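Local coordinates for protein processed glycerol phosphate lipoteichoic acid synthase 2 (Bacillus subtilis, PDB 2W8D) that belongs to the sulfatase family within the alkaline phosphatase clan and carries a bound magnesium ion, at residues Gln134-Trp137 with Asn138-Glu141; Asn140-Tyr143 with Lys144-Ile148; Glu183-Pro186 with Gln187-Thr191. One frame throughout, in Å; residues are numbered along the deposited sequence.

Contact 1: Gln134-Trp137 with Asn138-Glu141; sequences QTFW and NRNE
The tight turn that starts helix 139-145, beside the magnesium site, brings Gln-134 to Trp-137 against Asn-138 to Asn-140 through successive backbone bonds. Asn-138 N donates to Thr-135 O (2.8 Å), Arg-139 N to Phe-136 O (3.2 Å), and Asn-140 N reaches back to Gln-134 O (3.0 Å). Trp-137 and Asn-138 both have left-handed backbone angles, a conformation asparagine tolerates better than most residues. The carboxamide of Asn-138 spans the first helical turn, its ND2 giving a nearly straight bond (169°) to Glu-141 OE1 over 3.1 Å, and it also donates to Phe-104 O.

Arg-139 is the long arm of the turn. Extended from CG to NE, it runs back past Phe-136 O until Trp-137 CD1 lies over one face of its guanidinium, 3.8 Å from NH1. Relative to the indole, NH1 is at the edge, near its plane, and the two planes stand 88° apart. At the guanidinium rim, in its plane, a water accepts from NH2 and donates to Phe-136 O at 3.0 Å, tying the side chain to the turn. The side chains of Gln-134 and Asn-140 cross at about a right angle, with their amide planes likewise perpendicular.

Outward, Arg-139 forms a salt bridge with Glu-88 of helix 86-93, and Trp-137 NE1 hydrogen-bonds to a phosphate oxygen, O2P, of the phosphothreonine at position 84. Gln-134 and Arg-139 also rest on Phe-151 of strand 150-152.

Contact 2: Asn140-Tyr143 with Lys144-Ile148; sequences NEMY and KAEGI
Glu-146 folds back over the last turn of helix 139-145 and touches both Met-142, a selenomethionine, and Tyr-143. Its CB sits near the carbonyl oxygens of both residues. CG is closer, 3.3 Å from Met-142 O, and the fully extended chain beyond it (chi2 -180°) carries CD to 4.0 Å from Met-142 CG. There the two carboxylate oxygens part. OE1 comes to the edge of the tyrosine ring, 3.6 Å from Tyr-143 CD1, with ring and carboxylate only 17° from coplanar, while OE2 lies 4.1 Å from the selenium SE of Met-142 and accepts a bond from Asn-93 ND2.

The backbone beneath ends the helix in a Schellman motif. Gly-147 takes the positive phi that glycine favours, its N bonding to Lys-144 O, and Ile-148 N makes a well-aligned bond (161°) to Tyr-143 O at 3.0 Å. Glu-146 N, by contrast, makes only weak bonds, to Met-142 O and Tyr-143 O. The apolar contact expected of this motif is present: Ile-148 CG1 packs 4.0 Å from Tyr-143 CB, a suitable place for a branched aliphatic residue, since this side chain is buried, with Thr-128 of strand 125-130 also against it. On another side of the helix Lys-144 lays its methylenes along the backbone, CG 3.2 Å from Asn-140 O.

Tyr-143 reaches on to Glu-88 with its hydroxyl and meets Phe-151 edge-to-face, and Met-142 packs on Phe-89. The buried carboxylate of Glu-146 thus has an amide donor at OE2 and the weakly positive C-H edge of an aromatic ring at OE1. These partners would offset some of the cost of burying a charge; a somewhat raised pKa remains possible.

Contact 3: Glu183-Pro186 with Gln187-Thr191; sequences ESLP and QPFYT
Apolar packing carries most of the contact between Leu-185 and the strand that follows it. Leu-185 CB lies 4.0 Å from Phe-189 CD2, approaching the ring obliquely, and the two side chains cross at about a right angle. One leucine methyl, CD2, also meets Phe-189 CB at 4.0 Å and continues to the methyl of Thr-191, where CD2 and CG2 are 3.5 Å apart. Phe-189 and Thr-191 face leucine together because alternate residues of a strand share a side; beta-branched threonine suits such a position, offering its methyl here and its hydroxyl elsewhere.

These residues form the entry to strand 189-194, which runs parallel to strands 33-39 and 125-130 in the central sheet of this alkaline phosphatase-like fold. The loop from helix 171-183 arrives through two prolines, with a cis peptide bond before Pro-188.

Polar approaches between the two segments are of a different kind. Pro-186 O lies at the edge of the Phe-189 ring, near its plane, and 3.9 Å from Phe-189 CB. The hydrogen bonds of the side chains lead outward: Gln-187 OE1 accepts from Asn-33 ND2, and Thr-191 OG1 pairs with Val-34 O.

How the contacts relate
Followed from the N terminus, the chain leaves strand 125-130 and meets contact 1, which closes the loop opening helix 139-145. Contact 2 takes over on that same helix, sharing Asn-140 and Glu-141 with contact 1, and finishes it ahead of strand 150-152; together they mark both ends of the helix in one beta-alpha-beta unit. Contact 3 comes later and in series, neither nested with nor crossed by the others, closing the connection between helix 171-183 and strand 189-194. Its centre is about 17 Å from that of contact 2, and the two do not touch. Strand 125-130 relates them all, pairing in parallel with both 150-152 and 189-194 in the central sheet.

Contact 1: Gln134-Trp137 with Asn138-Glu141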
ATOM      1  N   GLN A 134      15.279  12.748   1.753  1.00 17.47           N
ATOM      2  CA  GLN A 134      15.438  11.537   0.947  1.00 16.97           C
ATOM      3  C   GLN A 134      16.217  10.406   1.632  1.00 17.01           C
ATOM      4  O   GLN A 134      16.111   9.259   1.216  1.00 18.37           O
ATOM      5  CB  GLN A 134      16.131  11.888  -0.385  1.00 17.15           C
ATOM      6  CG  GLN A 134      17.558  12.439  -0.258  1.00 13.99           C
ATOM      7  CD  GLN A 134      18.145  12.831  -1.581  1.00 14.04           C
ATOM      8  OE1 GLN A 134      17.941  13.947  -2.064  1.00 15.80           O
ATOM      9  NE2 GLN A 134      18.907  11.941  -2.170  1.00 16.62           N
ATOM     10  N   THR A 135      16.989  10.704   2.671  1.00 16.53           N
ATOM     11  CA  THR A 135      17.743   9.648   3.356  1.00 16.25           C
ATOM     12  C   THR A 135      16.863   8.826   4.283  1.00 16.55           C
ATOM     13  O   THR A 135      17.249   7.717   4.649  1.00 15.85           O
ATOM     14  CB  THR A 135      18.883  10.190   4.171  1.00 15.92           C
ATOM     15  OG1 THR A 135      18.352  11.075   5.163  1.00 17.01           O
ATOM     16  CG2 THR A 135      19.891  10.939   3.276  1.00 16.34           C
ATOM     17  N   PHE A 136      15.673   9.347   4.633  1.00 16.18           N
ATOM     18  CA  PHE A 136      14.793   8.654   5.566  1.00 15.93           C
ATOM     19  C   PHE A 136      14.410   7.304   4.965  1.00 16.06           C
ATOM     20  O   PHE A 136      14.129   7.222   3.780  1.00 15.21           O
ATOM     21  CB  PHE A 136      13.549   9.486   5.955  1.00 16.21           C
ATOM     22  CG  PHE A 136      12.974   9.123   7.318  1.00 16.55           C
ATOM     23  CD1 PHE A 136      13.404   9.797   8.481  1.00 17.74           C
ATOM     24  CD2 PHE A 136      12.015   8.100   7.446  1.00 18.14           C
ATOM     25  CE1 PHE A 136      12.888   9.451   9.751  1.00 19.10           C
ATOM     26  CE2 PHE A 136      11.480   7.728   8.716  1.00 16.77           C
ATOM     27  CZ  PHE A 136      11.916   8.406   9.872  1.00 18.60           C
ATOM     28  N   TRP A 137      14.418   6.254   5.799  1.00 15.59           N
ATOM     29  CA  TRP A 137      14.234   4.884   5.332  1.00 15.48           C
ATOM     30  C   TRP A 137      15.136   4.514   4.155  1.00 15.30           C
ATOM     31  O   TRP A 137      14.788   3.631   3.391  1.00 16.10           O
ATOM     32  CB  TRP A 137      12.772   4.596   4.956  1.00 15.54           C
ATOM     33  CG  TRP A 137      11.813   4.252   6.069  1.00 17.74           C
ATOM     34  CD1 TRP A 137      10.577   4.802   6.272  1.00 19.86           C
ATOM     35  CD2 TRP A 137      11.989   3.268   7.112  1.00 18.84           C
ATOM     36  NE1 TRP A 137       9.976   4.235   7.381  1.00 20.81           N
ATOM     37  CE2 TRP A 137      10.813   3.286   7.907  1.00 20.16           C
ATOM     38  CE3 TRP A 137      13.007   2.354   7.431  1.00 18.38           C
ATOM     39  CZ2 TRP A 137      10.641   2.448   9.026  1.00 19.23           C
ATOM     40  CZ3 TRP A 137      12.835   1.517   8.532  1.00 18.86           C
ATOM     41  CH2 TRP A 137      11.655   1.573   9.319  1.00 18.53           C
ATOM     42  N   ASN A 138      16.303   5.142   4.010  1.00 15.27           N
ATOM     43  CA  ASN A 138      17.215   4.805   2.909  1.00 15.14           C
ATOM     44  C   ASN A 138      16.548   4.893   1.491  1.00 15.84           C
ATOM     45  O   ASN A 138      16.990   4.234   0.527  1.00 16.31           O
ATOM     46  CB  ASN A 138      17.834   3.419   3.147  1.00 14.86           C
ATOM     47  CG  ASN A 138      19.121   3.196   2.375  1.00 13.73           C
ATOM     48  OD1 ASN A 138      19.918   4.098   2.228  1.00 15.73           O
ATOM     49  ND2 ASN A 138      19.344   1.964   1.909  1.00 15.67           N
ATOM     50  N   ARG A 139      15.500   5.705   1.363  1.00 15.79           N
ATOM     51  CA  ARG A 139      14.783   5.822   0.090  1.00 16.64           C
ATOM     52  C   ARG A 139      15.692   6.221  -1.066  1.00 16.35           C
ATOM     53  O   ARG A 139      15.557   5.696  -2.141  1.00 15.94           O
ATOM     54  CB  ARG A 139      13.598   6.805   0.181  1.00 16.11           C
ATOM     55  CG  ARG A 139      12.481   6.295   1.075  1.00 17.80           C
ATOM     56  CD  ARG A 139      11.311   7.229   1.052  1.00 16.74           C
ATOM     57  NE  ARG A 139      10.153   6.671   1.730  1.00 16.76           N
ATOM     58  CZ  ARG A 139       9.736   7.031   2.942  1.00 15.69           C
ATOM     59  NH1 ARG A 139       8.642   6.467   3.460  1.00 13.26           N
ATOM     60  NH2 ARG A 139      10.425   7.932   3.646  1.00 14.89           N
ATOM     61  N   ASN A 140      16.594   7.160  -0.859  1.00 17.14           N
ATOM     62  CA  ASN A 140      17.430   7.573  -1.973  1.00 19.42           C
ATOM     63  C   ASN A 140      18.306   6.460  -2.566  1.00 19.53           C
ATOM     64  O   ASN A 140      18.659   6.525  -3.729  1.00 21.01           O
ATOM     65  CB  ASN A 140      18.231   8.858  -1.689  1.00 18.77           C
ATOM     66  CG  ASN A 140      19.284   8.685  -0.636  1.00 21.06           C
ATOM     67  OD1 ASN A 140      19.319   7.704   0.075  1.00 24.68           O
ATOM     68  ND2 ASN A 140      20.150   9.674  -0.513  1.00 24.48           N
ATOM     69  N   GLU A 141      18.643   5.444  -1.786  1.00 19.93           N
ATOM     70  CA  GLU A 141      19.410   4.300  -2.326  1.00 19.86           C
ATOM     71  C   GLU A 141      18.454   3.300  -3.017  1.00 18.67           C
ATOM     72  O   GLU A 141      18.712   2.897  -4.155  1.00 19.88           O
ATOM     73  CB  GLU A 141      20.322   3.631  -1.266  1.00 19.64           C
ATOM     74  CG  GLU A 141      21.398   2.809  -1.918  1.00 25.35           C
ATOM     75  CD  GLU A 141      22.216   1.853  -1.005  1.00 33.28           C
ATOM     76  OE1 GLU A 141      21.918   1.690   0.225  1.00 33.24           O
ATOM     77  OE2 GLU A 141      23.175   1.245  -1.583  1.00 34.69           O
TER
HETATM   78  O   HOH W   1      12.849   9.613   2.534  1.00 17.75           O

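Contact 2: Asn140-Tyr143 with Lys144-Ile148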
ATOM      1  N   ASN A 140      16.594   7.160  -0.859  1.00 17.14           N
ATOM      2  CA  ASN A 140      17.430   7.573  -1.973  1.00 19.42           C
ATOM      3  C   ASN A 140      18.306   6.460  -2.566  1.00 19.53           C
ATOM      4  O   ASN A 140      18.659   6.525  -3.729  1.00 21.01           O
ATOM      5  CB  ASN A 140      18.231   8.858  -1.689  1.00 18.77           C
ATOM      6  CG  ASN A 140      19.284   8.685  -0.636  1.00 21.06           C
ATOM      7  OD1 ASN A 140      19.319   7.704   0.075  1.00 24.68           O
ATOM      8  ND2 ASN A 140      20.150   9.674  -0.513  1.00 24.48           N
ATOM      9  N   GLU A 141      18.643   5.444  -1.786  1.00 19.93           N
ATOM     10  CA  GLU A 141      19.410   4.300  -2.326  1.00 19.86           C
ATOM     11  C   GLU A 141      18.454   3.300  -3.017  1.00 18.67           C
ATOM     12  O   GLU A 141      18.712   2.897  -4.155  1.00 19.88           O
ATOM     13  CB  GLU A 141      20.322   3.631  -1.266  1.00 19.64           C
ATOM     14  CG  GLU A 141      21.398   2.809  -1.918  1.00 25.35           C
ATOM     15  CD  GLU A 141      22.216   1.853  -1.005  1.00 33.28           C
ATOM     16  OE1 GLU A 141      21.918   1.690   0.225  1.00 33.24           O
ATOM     17  OE2 GLU A 141      23.175   1.245  -1.583  1.00 34.69           O
HETATM   18  N   MSE A 142      17.342   2.966  -2.373  1.00 16.38           N
HETATM   19  CA  MSE A 142      16.425   1.932  -2.850  1.00 16.48           C
HETATM   20  C   MSE A 142      15.621   2.298  -4.096  1.00 15.87           C
HETATM   21  O   MSE A 142      15.322   1.440  -4.914  1.00 14.08           O
HETATM   22  CB  MSE A 142      15.445   1.524  -1.727  1.00 16.39           C
HETATM   23  CG  MSE A 142      14.301   0.578  -2.144  1.00 18.72           C
HETATM   24 SE   MSE A 142      15.003  -1.162  -2.833  1.00 28.32          SE
HETATM   25  CE  MSE A 142      15.174  -2.272  -1.196  1.00 19.79           C
ATOM     26  N   TYR A 143      15.236   3.563  -4.206  1.00 15.91           N
ATOM     27  CA  TYR A 143      14.512   4.038  -5.357  1.00 16.48           C
ATOM     28  C   TYR A 143      15.369   3.939  -6.593  1.00 17.23           C
ATOM     29  O   TYR A 143      14.854   3.747  -7.679  1.00 18.06           O
ATOM     30  CB  TYR A 143      14.083   5.479  -5.164  1.00 16.29           C
ATOM     31  CG  TYR A 143      12.913   5.678  -4.235  1.00 16.43           C
ATOM     32  CD1 TYR A 143      12.150   4.613  -3.751  1.00 14.46           C
ATOM     33  CD2 TYR A 143      12.563   6.957  -3.850  1.00 16.74           C
ATOM     34  CE1 TYR A 143      11.083   4.847  -2.865  1.00 17.08           C
ATOM     35  CE2 TYR A 143      11.519   7.195  -3.008  1.00 16.50           C
ATOM     36  CZ  TYR A 143      10.777   6.166  -2.521  1.00 18.04           C
ATOM     37  OH  TYR A 143       9.737   6.518  -1.696  1.00 18.77           O
ATOM     38  N   LYS A 144      16.681   4.053  -6.433  1.00 17.50           N
ATOM     39  CA  LYS A 144      17.563   3.997  -7.586  1.00 17.70           C
ATOM     40  C   LYS A 144      17.553   2.580  -8.118  1.00 17.91           C
ATOM     41  O   LYS A 144      17.538   2.362  -9.340  1.00 18.41           O
ATOM     42  CB  LYS A 144      18.979   4.373  -7.196  1.00 17.54           C
ATOM     43  CG  LYS A 144      19.148   5.806  -6.833  1.00 17.56           C
ATOM     44  CD  LYS A 144      20.578   5.987  -6.415  1.00 18.16           C
ATOM     45  CE  LYS A 144      21.105   7.297  -6.839  1.00 20.23           C
ATOM     46  NZ  LYS A 144      21.070   8.229  -5.717  1.00 24.23           N
ATOM     47  N   ALA A 145      17.544   1.617  -7.199  1.00 17.32           N
ATOM     48  CA  ALA A 145      17.475   0.215  -7.578  1.00 17.39           C
ATOM     49  C   ALA A 145      16.129  -0.065  -8.267  1.00 16.72           C
ATOM     50  O   ALA A 145      16.031  -0.953  -9.123  1.00 16.23           O
ATOM     51  CB  ALA A 145      17.647  -0.683  -6.329  1.00 16.78           C
ATOM     52  N   GLU A 146      15.106   0.696  -7.889  1.00 16.33           N
ATOM     53  CA  GLU A 146      13.743   0.464  -8.405  1.00 17.41           C
ATOM     54  C   GLU A 146      13.466   1.175  -9.740  1.00 17.79           C
ATOM     55  O   GLU A 146      12.403   1.003 -10.340  1.00 18.64           O
ATOM     56  CB  GLU A 146      12.673   0.822  -7.349  1.00 17.46           C
ATOM     57  CG  GLU A 146      12.667  -0.133  -6.141  1.00 17.19           C
ATOM     58  CD  GLU A 146      11.598   0.197  -5.068  1.00 22.72           C
ATOM     59  OE1 GLU A 146      11.178   1.388  -4.926  1.00 19.41           O
ATOM     60  OE2 GLU A 146      11.183  -0.772  -4.368  1.00 22.87           O
ATOM     61  N   GLY A 147      14.447   1.953 -10.186  1.00 17.92           N
ATOM     62  CA  GLY A 147      14.342   2.777 -11.360  1.00 17.73           C
ATOM     63  C   GLY A 147      13.519   4.040 -11.257  1.00 17.54           C
ATOM     64  O   GLY A 147      13.071   4.557 -12.281  1.00 18.19           O
ATOM     65  N   ILE A 148      13.284   4.557 -10.060  1.00 17.64           N
ATOM     66  CA  ILE A 148      12.468   5.752  -9.974  1.00 17.42           C
ATOM     67  C   ILE A 148      13.317   6.904 -10.548  1.00 16.89           C
ATOM     68  O   ILE A 148      14.442   7.120 -10.073  1.00 15.97           O
ATOM     69  CB  ILE A 148      11.992   6.097  -8.548  1.00 17.46           C
ATOM     70  CG1 ILE A 148      11.224   4.954  -7.843  1.00 20.15           C
ATOM     71  CG2 ILE A 148      11.127   7.360  -8.563  1.00 15.94           C
ATOM     72  CD1 ILE A 148      10.255   4.203  -8.644  1.00 22.27           C
TER

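Contact 3: Glu183-Pro186 with Gln187-Thr191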
ATOM      1  N   GLU A 183       2.697  18.578 -12.534  1.00 18.40           N
ATOM      2  CA  GLU A 183       2.266  19.047 -13.835  1.00 19.26           C
ATOM      3  C   GLU A 183       3.450  19.307 -14.785  1.00 19.30           C
ATOM      4  O   GLU A 183       3.259  19.495 -15.982  1.00 18.84           O
ATOM      5  CB  GLU A 183       1.398  20.312 -13.664  1.00 19.49           C
ATOM      6  CG  GLU A 183       0.082  20.044 -12.891  1.00 21.58           C
ATOM      7  CD  GLU A 183      -0.528  21.272 -12.160  1.00 24.26           C
ATOM      8  OE1 GLU A 183      -0.053  22.417 -12.309  1.00 23.54           O
ATOM      9  OE2 GLU A 183      -1.516  21.077 -11.410  1.00 26.77           O
ATOM     10  N   SER A 184       4.675  19.295 -14.255  1.00 19.56           N
ATOM     11  CA  SER A 184       5.863  19.454 -15.090  1.00 19.50           C
ATOM     12  C   SER A 184       6.356  18.087 -15.628  1.00 19.02           C
ATOM     13  O   SER A 184       7.265  18.020 -16.445  1.00 18.65           O
ATOM     14  CB  SER A 184       6.969  20.221 -14.337  1.00 19.54           C
ATOM     15  OG  SER A 184       7.811  19.333 -13.601  1.00 21.66           O
ATOM     16  N   LEU A 185       5.727  17.005 -15.194  1.00 18.90           N
ATOM     17  CA  LEU A 185       6.201  15.670 -15.561  1.00 19.29           C
ATOM     18  C   LEU A 185       5.784  15.285 -16.976  1.00 19.68           C
ATOM     19  O   LEU A 185       4.603  15.342 -17.323  1.00 19.58           O
ATOM     20  CB  LEU A 185       5.704  14.620 -14.563  1.00 18.59           C
ATOM     21  CG  LEU A 185       6.597  14.160 -13.403  1.00 18.59           C
ATOM     22  CD1 LEU A 185       7.358  15.288 -12.728  1.00 17.51           C
ATOM     23  CD2 LEU A 185       5.783  13.361 -12.363  1.00 13.14           C
ATOM     24  N   PRO A 186       6.753  14.856 -17.802  1.00 20.42           N
ATOM     25  CA  PRO A 186       6.345  14.397 -19.135  1.00 20.53           C
ATOM     26  C   PRO A 186       5.432  13.168 -18.968  1.00 20.72           C
ATOM     27  O   PRO A 186       5.659  12.333 -18.094  1.00 21.16           O
ATOM     28  CB  PRO A 186       7.669  14.055 -19.811  1.00 20.53           C
ATOM     29  CG  PRO A 186       8.596  13.777 -18.694  1.00 20.83           C
ATOM     30  CD  PRO A 186       8.160  14.551 -17.502  1.00 19.43           C
ATOM     31  N   GLN A 187       4.385  13.104 -19.776  1.00 20.33           N
ATOM     32  CA  GLN A 187       3.344  12.093 -19.663  1.00 19.58           C
ATOM     33  C   GLN A 187       3.582  10.967 -20.669  1.00 18.62           C
ATOM     34  O   GLN A 187       4.057  11.229 -21.767  1.00 19.21           O
ATOM     35  CB  GLN A 187       1.979  12.760 -19.893  1.00 19.93           C
ATOM     36  CG  GLN A 187       1.432  13.425 -18.617  1.00 20.87           C
ATOM     37  CD  GLN A 187       0.029  13.942 -18.771  1.00 21.47           C
ATOM     38  OE1 GLN A 187      -0.883  13.208 -19.163  1.00 23.03           O
ATOM     39  NE2 GLN A 187      -0.162  15.214 -18.449  1.00 20.76           N
ATOM     40  N   PRO A 188       3.271   9.708 -20.304  1.00 17.47           N
ATOM     41  CA  PRO A 188       2.636   9.239 -19.067  1.00 16.30           C
ATOM     42  C   PRO A 188       3.593   9.192 -17.896  1.00 15.84           C
ATOM     43  O   PRO A 188       4.786   8.988 -18.081  1.00 14.94           O
ATOM     44  CB  PRO A 188       2.195   7.825 -19.418  1.00 15.95           C
ATOM     45  CG  PRO A 188       3.148   7.371 -20.479  1.00 16.37           C
ATOM     46  CD  PRO A 188       3.731   8.587 -21.149  1.00 16.91           C
ATOM     47  N   PHE A 189       3.070   9.369 -16.686  1.00 15.75           N
ATOM     48  CA  PHE A 189       3.916   9.314 -15.500  1.00 15.11           C
ATOM     49  C   PHE A 189       3.389   8.361 -14.456  1.00 15.48           C
ATOM     50  O   PHE A 189       2.182   8.138 -14.356  1.00 15.87           O
ATOM     51  CB  PHE A 189       4.133  10.708 -14.907  1.00 15.21           C
ATOM     52  CG  PHE A 189       2.868  11.389 -14.466  1.00 15.69           C
ATOM     53  CD1 PHE A 189       2.141  10.915 -13.380  1.00 16.71           C
ATOM     54  CD2 PHE A 189       2.405  12.504 -15.124  1.00 13.33           C
ATOM     55  CE1 PHE A 189       0.944  11.557 -12.985  1.00 17.84           C
ATOM     56  CE2 PHE A 189       1.240  13.144 -14.729  1.00 13.95           C
ATOM     57  CZ  PHE A 189       0.516  12.676 -13.672  1.00 15.61           C
ATOM     58  N   TYR A 190       4.304   7.811 -13.655  1.00 15.86           N
ATOM     59  CA  TYR A 190       3.979   6.924 -12.552  1.00 15.63           C
ATOM     60  C   TYR A 190       4.571   7.545 -11.284  1.00 15.32           C
ATOM     61  O   TYR A 190       5.788   7.724 -11.203  1.00 15.99           O
ATOM     62  CB  TYR A 190       4.624   5.569 -12.833  1.00 16.06           C
ATOM     63  CG  TYR A 190       4.582   4.547 -11.695  1.00 17.16           C
ATOM     64  CD1 TYR A 190       5.446   4.633 -10.593  1.00 15.56           C
ATOM     65  CD2 TYR A 190       3.726   3.457 -11.787  1.00 16.70           C
ATOM     66  CE1 TYR A 190       5.406   3.658  -9.594  1.00 18.15           C
ATOM     67  CE2 TYR A 190       3.685   2.498 -10.836  1.00 16.74           C
ATOM     68  CZ  TYR A 190       4.495   2.600  -9.739  1.00 18.68           C
ATOM     69  OH  TYR A 190       4.382   1.593  -8.846  1.00 19.63           O
ATOM     70  N   THR A 191       3.726   7.865 -10.310  1.00 13.75           N
ATOM     71  CA  THR A 191       4.108   8.734  -9.191  1.00 13.02           C
ATOM     72  C   THR A 191       3.610   8.227  -7.858  1.00 13.72           C
ATOM     73  O   THR A 191       2.567   7.563  -7.801  1.00 12.90           O
ATOM     74  CB  THR A 191       3.564  10.168  -9.349  1.00 13.37           C
ATOM     75  OG1 THR A 191       2.160  10.124  -9.623  1.00 11.38           O
ATOM     76  CG2 THR A 191       4.254  10.848 -10.477  1.00 11.42           C
TER